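Local coordinates for protein probable tautomerase ywhB (Bacillus subtilis, PDB 2OPA) that is a probable tautomerase of the MIF clan, a small beta-alpha-beta protein that forms an assembly of six chains, at residues E9-T12 with D13-R17; E44-K47 with D48-A51. All coordinates share one frame; numbering follows the deposited sequence.

Contact 1: E9-T12 with D13-R17. With FHC (2-fluoro-3-(4-hydroxyphenyl)-2E-propeneoate), chain C.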
# COMPACT_ATOMS: atom_id res chain seq x y z
N GLU A 9 -12.27 9.13 -9.00
CA GLU A 9 -13.70 8.85 -8.99
C GLU A 9 -14.20 9.34 -10.35
O GLU A 9 -13.56 10.19 -10.98
CB GLU A 9 -14.40 9.66 -7.90
CG GLU A 9 -13.92 9.38 -6.48
CD GLU A 9 -14.55 10.31 -5.46
OE1 GLU A 9 -14.59 11.53 -5.72
OE2 GLU A 9 -14.99 9.82 -4.39
N GLY A 10 -15.33 8.80 -10.81
CA GLY A 10 -15.85 9.24 -12.09
C GLY A 10 -16.18 8.15 -13.09
O GLY A 10 -16.85 8.41 -14.09
N ARG A 11 -15.71 6.93 -12.84
CA ARG A 11 -15.98 5.83 -13.73
C ARG A 11 -17.31 5.16 -13.40
O ARG A 11 -17.73 5.12 -12.24
CB ARG A 11 -14.86 4.79 -13.67
CG ARG A 11 -13.68 5.07 -14.60
CD ARG A 11 -12.80 6.21 -14.12
NE ARG A 11 -11.77 6.53 -15.10
CZ ARG A 11 -10.66 7.22 -14.84
NH1 ARG A 11 -10.43 7.66 -13.61
NH2 ARG A 11 -9.79 7.47 -15.81
N THR A 12 -17.97 4.64 -14.43
CA THR A 12 -19.26 3.97 -14.24
C THR A 12 -19.02 2.56 -13.70
O THR A 12 -17.91 2.04 -13.78
CB THR A 12 -20.03 3.87 -15.58
OG1 THR A 12 -19.26 3.11 -16.52
CG2 THR A 12 -20.28 5.26 -16.16
N ASP A 13 -20.06 1.95 -13.14
CA ASP A 13 -19.93 0.60 -12.61
C ASP A 13 -19.58 -0.36 -13.75
O ASP A 13 -18.88 -1.36 -13.54
CB ASP A 13 -21.23 0.17 -11.92
CG ASP A 13 -21.08 -1.14 -11.15
OD1 ASP A 13 -20.24 -1.20 -10.23
OD2 ASP A 13 -21.81 -2.11 -11.45
N GLU A 14 -20.05 -0.05 -14.96
CA GLU A 14 -19.77 -0.89 -16.14
C GLU A 14 -18.29 -0.82 -16.51
O GLU A 14 -17.69 -1.84 -16.85
CB GLU A 14 -20.62 -0.46 -17.35
CG GLU A 14 -22.09 -0.84 -17.25
CD GLU A 14 -22.85 -0.01 -16.23
OE1 GLU A 14 -23.87 -0.52 -15.70
OE2 GLU A 14 -22.45 1.15 -15.95
N GLN A 15 -17.71 0.37 -16.46
CA GLN A 15 -16.30 0.52 -16.78
C GLN A 15 -15.47 -0.24 -15.76
O GLN A 15 -14.43 -0.81 -16.10
CB GLN A 15 -15.89 1.99 -16.78
CG GLN A 15 -16.35 2.77 -17.99
CD GLN A 15 -15.98 4.23 -17.89
OE1 GLN A 15 -16.41 4.93 -16.96
NE2 GLN A 15 -15.18 4.71 -18.83
N LYS A 16 -15.92 -0.25 -14.51
CA LYS A 16 -15.20 -0.95 -13.45
C LYS A 16 -15.24 -2.46 -13.68
O LYS A 16 -14.25 -3.15 -13.48
CB LYS A 16 -15.81 -0.61 -12.08
CG LYS A 16 -15.61 0.82 -11.66
CD LYS A 16 -16.30 1.10 -10.34
CE LYS A 16 -16.17 2.55 -9.94
NZ LYS A 16 -16.84 2.82 -8.63
N ARG A 17 -16.40 -2.97 -14.09
CA ARG A 17 -16.55 -4.39 -14.36
C ARG A 17 -15.64 -4.79 -15.53
O ARG A 17 -14.98 -5.83 -15.46
CB ARG A 17 -18.00 -4.72 -14.71
CG ARG A 17 -18.23 -6.19 -15.03
CD ARG A 17 -19.68 -6.45 -15.43
NE ARG A 17 -20.61 -6.20 -14.33
CZ ARG A 17 -21.70 -5.44 -14.43
NH1 ARG A 17 -22.01 -4.85 -15.58
NH2 ARG A 17 -22.49 -5.28 -13.37
C1 FHC C . -4.80 11.24 -13.85
C7 FHC C . -4.94 10.03 -13.01
C8 FHC C . -5.82 8.99 -12.86
C9 FHC C . -7.08 8.67 -13.57
O3 FHC C . -7.50 9.49 -14.54
O2 FHC C . -7.73 7.69 -13.30
F1 FHC C . -5.51 8.08 -11.91
C6 FHC C . -3.66 12.08 -13.63
C5 FHC C . -3.49 13.24 -14.40
C4 FHC C . -4.42 13.61 -15.39
O1 FHC C . -4.22 14.75 -16.14
C3 FHC C . -5.56 12.80 -15.63
C2 FHC C . -5.74 11.63 -14.86
O HOH W 1 -19.43 3.68 -10.16
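Two first torsions bring Thr12 and Gln15 together at the start of helix 13-31. In Thr12, OG1 sits between the backbone N and the carbonyl carbon (chi1 61°), a setting that turns it to Gln15 N. In Gln15, CG is anti to the carbonyl carbon (chi1 -75°), and the chain then runs extended back to the residue before the helix. The result is a capping box. Gln15 N donates to Thr12 OG1 at 3.1 Å. In return, Thr12 N donates to Gln15 OE1 at 3.0 Å, on a lone pair in the plane of the amide. That bond is nearly straight, with an N-H...O angle of 167°. The aliphatic part of Gln15 lies against the hydroxyl, with CG 3.3 Å from Thr12 OG1. A backbone bond of the helix runs from Lys16 N to Thr12 O at 3.1 Å.

Arg11 crosses Gln15 at about a right angle. Its CG rests 3.6 Å from Gln15 OE1, and the bend at its second torsion leads the guanidinium away from the helix. There Arg11 NH1 donates to O2 of 2-fluoro-3-(4-hydroxyphenyl)-2E-propeneoate at 2.7 Å, a short but bent bond, while NH2 makes a weak bond to O3. NH1 also donates to Leu8 O. A water links Arg11 O to Lys16 NZ, whose salt-bridge partner is Glu44. Asp13 pairs with Arg56 of a second subunit.

The box ties up two N-H groups beside the helix start. Next to it, Arg11 meets both carboxylate oxygens of the ligand, O2 more strongly than O3, which would probably stabilise that carboxylate as an anion.

Contact 2: E44-K47 with D48-A51. With FHC (2-fluoro-3-(4-hydroxyphenyl)-2E-propeneoate), chain C.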
# COMPACT_ATOMS: atom_id res chain seq x y z
N GLU A 44 -10.53 4.10 -5.38
CA GLU A 44 -10.88 5.38 -5.98
C GLU A 44 -10.28 6.56 -5.24
O GLU A 44 -10.24 6.59 -4.01
CB GLU A 44 -12.39 5.52 -6.04
CG GLU A 44 -12.97 4.81 -7.24
CD GLU A 44 -14.45 5.00 -7.36
OE1 GLU A 44 -14.96 4.97 -8.49
OE2 GLU A 44 -15.11 5.18 -6.32
N MET A 45 -9.80 7.53 -6.00
CA MET A 45 -9.19 8.72 -5.43
C MET A 45 -10.08 9.94 -5.63
O MET A 45 -10.77 10.07 -6.64
CB MET A 45 -7.85 9.01 -6.09
CG MET A 45 -6.80 7.95 -5.94
SD MET A 45 -5.28 8.52 -6.75
CE MET A 45 -5.68 8.30 -8.48
N ARG A 46 -10.04 10.84 -4.66
CA ARG A 46 -10.78 12.09 -4.72
C ARG A 46 -9.81 13.14 -5.27
O ARG A 46 -8.62 13.12 -4.95
CB ARG A 46 -11.24 12.48 -3.33
CG ARG A 46 -12.37 11.62 -2.79
CD ARG A 46 -12.63 11.89 -1.32
NE ARG A 46 -12.66 13.31 -1.01
CZ ARG A 46 -13.15 13.82 0.12
NH1 ARG A 46 -13.14 15.13 0.33
NH2 ARG A 46 -13.67 13.02 1.04
N LYS A 47 -10.31 14.06 -6.11
CA LYS A 47 -9.46 15.11 -6.68
C LYS A 47 -8.78 15.98 -5.63
O LYS A 47 -7.68 16.49 -5.85
CB LYS A 47 -10.25 16.00 -7.63
CG LYS A 47 -10.72 15.27 -8.87
CD LYS A 47 -11.61 16.14 -9.73
CE LYS A 47 -10.83 17.28 -10.37
NZ LYS A 47 -11.69 18.09 -11.28
N ASP A 48 -9.42 16.16 -4.48
CA ASP A 48 -8.82 16.97 -3.42
C ASP A 48 -7.84 16.17 -2.56
O ASP A 48 -7.32 16.69 -1.58
CB ASP A 48 -9.91 17.59 -2.54
CG ASP A 48 -10.85 16.56 -1.95
OD1 ASP A 48 -10.73 15.37 -2.30
OD2 ASP A 48 -11.72 16.93 -1.14
N HIS A 49 -7.57 14.93 -2.94
CA HIS A 49 -6.64 14.06 -2.22
C HIS A 49 -5.56 13.56 -3.18
O HIS A 49 -4.81 12.63 -2.87
CB HIS A 49 -7.37 12.86 -1.61
CG HIS A 49 -8.18 13.19 -0.40
ND1 HIS A 49 -8.94 12.26 0.27
CD2 HIS A 49 -8.35 14.36 0.27
CE1 HIS A 49 -9.55 12.83 1.29
NE2 HIS A 49 -9.20 14.11 1.31
N TYR A 50 -5.49 14.18 -4.35
CA TYR A 50 -4.52 13.78 -5.36
C TYR A 50 -3.86 15.02 -5.95
O TYR A 50 -4.53 15.95 -6.41
CB TYR A 50 -5.23 12.96 -6.43
CG TYR A 50 -4.36 12.55 -7.59
CD1 TYR A 50 -3.15 11.89 -7.37
CD2 TYR A 50 -4.75 12.79 -8.90
CE1 TYR A 50 -2.35 11.48 -8.44
CE2 TYR A 50 -3.97 12.39 -9.97
CZ TYR A 50 -2.77 11.73 -9.74
OH TYR A 50 -2.00 11.33 -10.81
N ALA A 51 -2.53 15.03 -5.94
CA ALA A 51 -1.80 16.17 -6.47
C ALA A 51 -0.62 15.79 -7.34
O ALA A 51 -0.05 14.71 -7.20
CB ALA A 51 -1.32 17.05 -5.31
C1 FHC C . -4.80 11.24 -13.85
C7 FHC C . -4.94 10.03 -13.01
C8 FHC C . -5.82 8.99 -12.86
C9 FHC C . -7.08 8.67 -13.57
O3 FHC C . -7.50 9.49 -14.54
O2 FHC C . -7.73 7.69 -13.30
F1 FHC C . -5.51 8.08 -11.91
C6 FHC C . -3.66 12.08 -13.63
C5 FHC C . -3.49 13.24 -14.40
C4 FHC C . -4.42 13.61 -15.39
O1 FHC C . -4.22 14.75 -16.14
C3 FHC C . -5.56 12.80 -15.63
C2 FHC C . -5.74 11.63 -14.86
O HOH W 2 -9.16 9.91 -1.97
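Arg46 and His49 lie side by side and point the same way, with guanidinium and imidazole stacked at 14° between planes. Their centres are 4.4 Å apart. His49 CE1 sits over the centre of the guanidinium, whereas Arg46 NE lies above the imidazole, offset toward its rim.

Asp48 takes the edge of the same guanidinium, and its carboxylate is nearly coplanar with it. The grip is side-on and uses two nitrogens. Arg46 NH1 reaches Asp48 OD2 at 2.7 Å, close to the guanidinium plane, and Arg46 NE reaches Asp48 OD1 at 3.1 Å with more tilt. Each oxygen uses its syn lone pair. The first torsion of Asp48 (chi1 56°) holds CG between the backbone N and the carbonyl carbon, which turns the carboxylate back to Arg46. One face and one edge of the guanidinium are thus engaged, which limits its rotation. His49 NE2 is bonded to Lys16 of a fourth subunit. A water joins Arg46 N and His49 ND1.

Met45 and Tyr50 meet on the ligand side. Met45 SD stands over the face of the Tyr50 ring, 4.4 Å from its centroid. Tyr50 presents its edge to 2-fluoro-3-(4-hydroxyphenyl)-2E-propeneoate, with OH 3.4 Å from C6. Met45 CE lies 3.4 Å from F1 of the ligand. The Tyr50 hydroxyl bonds to Tyr2 of a third subunit.

His49 N donates to Arg46 O at 2.9 Å. Residues 46-49 form a type I beta turn between strands 39-45 and 50-52, beside a Met-aromatic contact that lines the ligand pocket of this tautomerase-family protein.

Strand 2-8 comes first and leads into contact 1, which closes the loop 9-12 onto the start of helix 13-31. The helix leads on to strand 39-45, which pairs in parallel with strand 2-8 in a beta-alpha-beta crossover. Contact 2 then closes the turn between strands 39-45 and 50-52. The contacts are in series, neither nested nor crossed, with centres about 16 Å apart. They still touch directly. Lys16 NZ forms a salt bridge with Glu44 OE1 at 2.9 Å, joining the helix to the strand end. Glu9 N probably bonds to Met45 O, extending the pairing of the two strands. Both contacts reach the bound ligand and the third subunit.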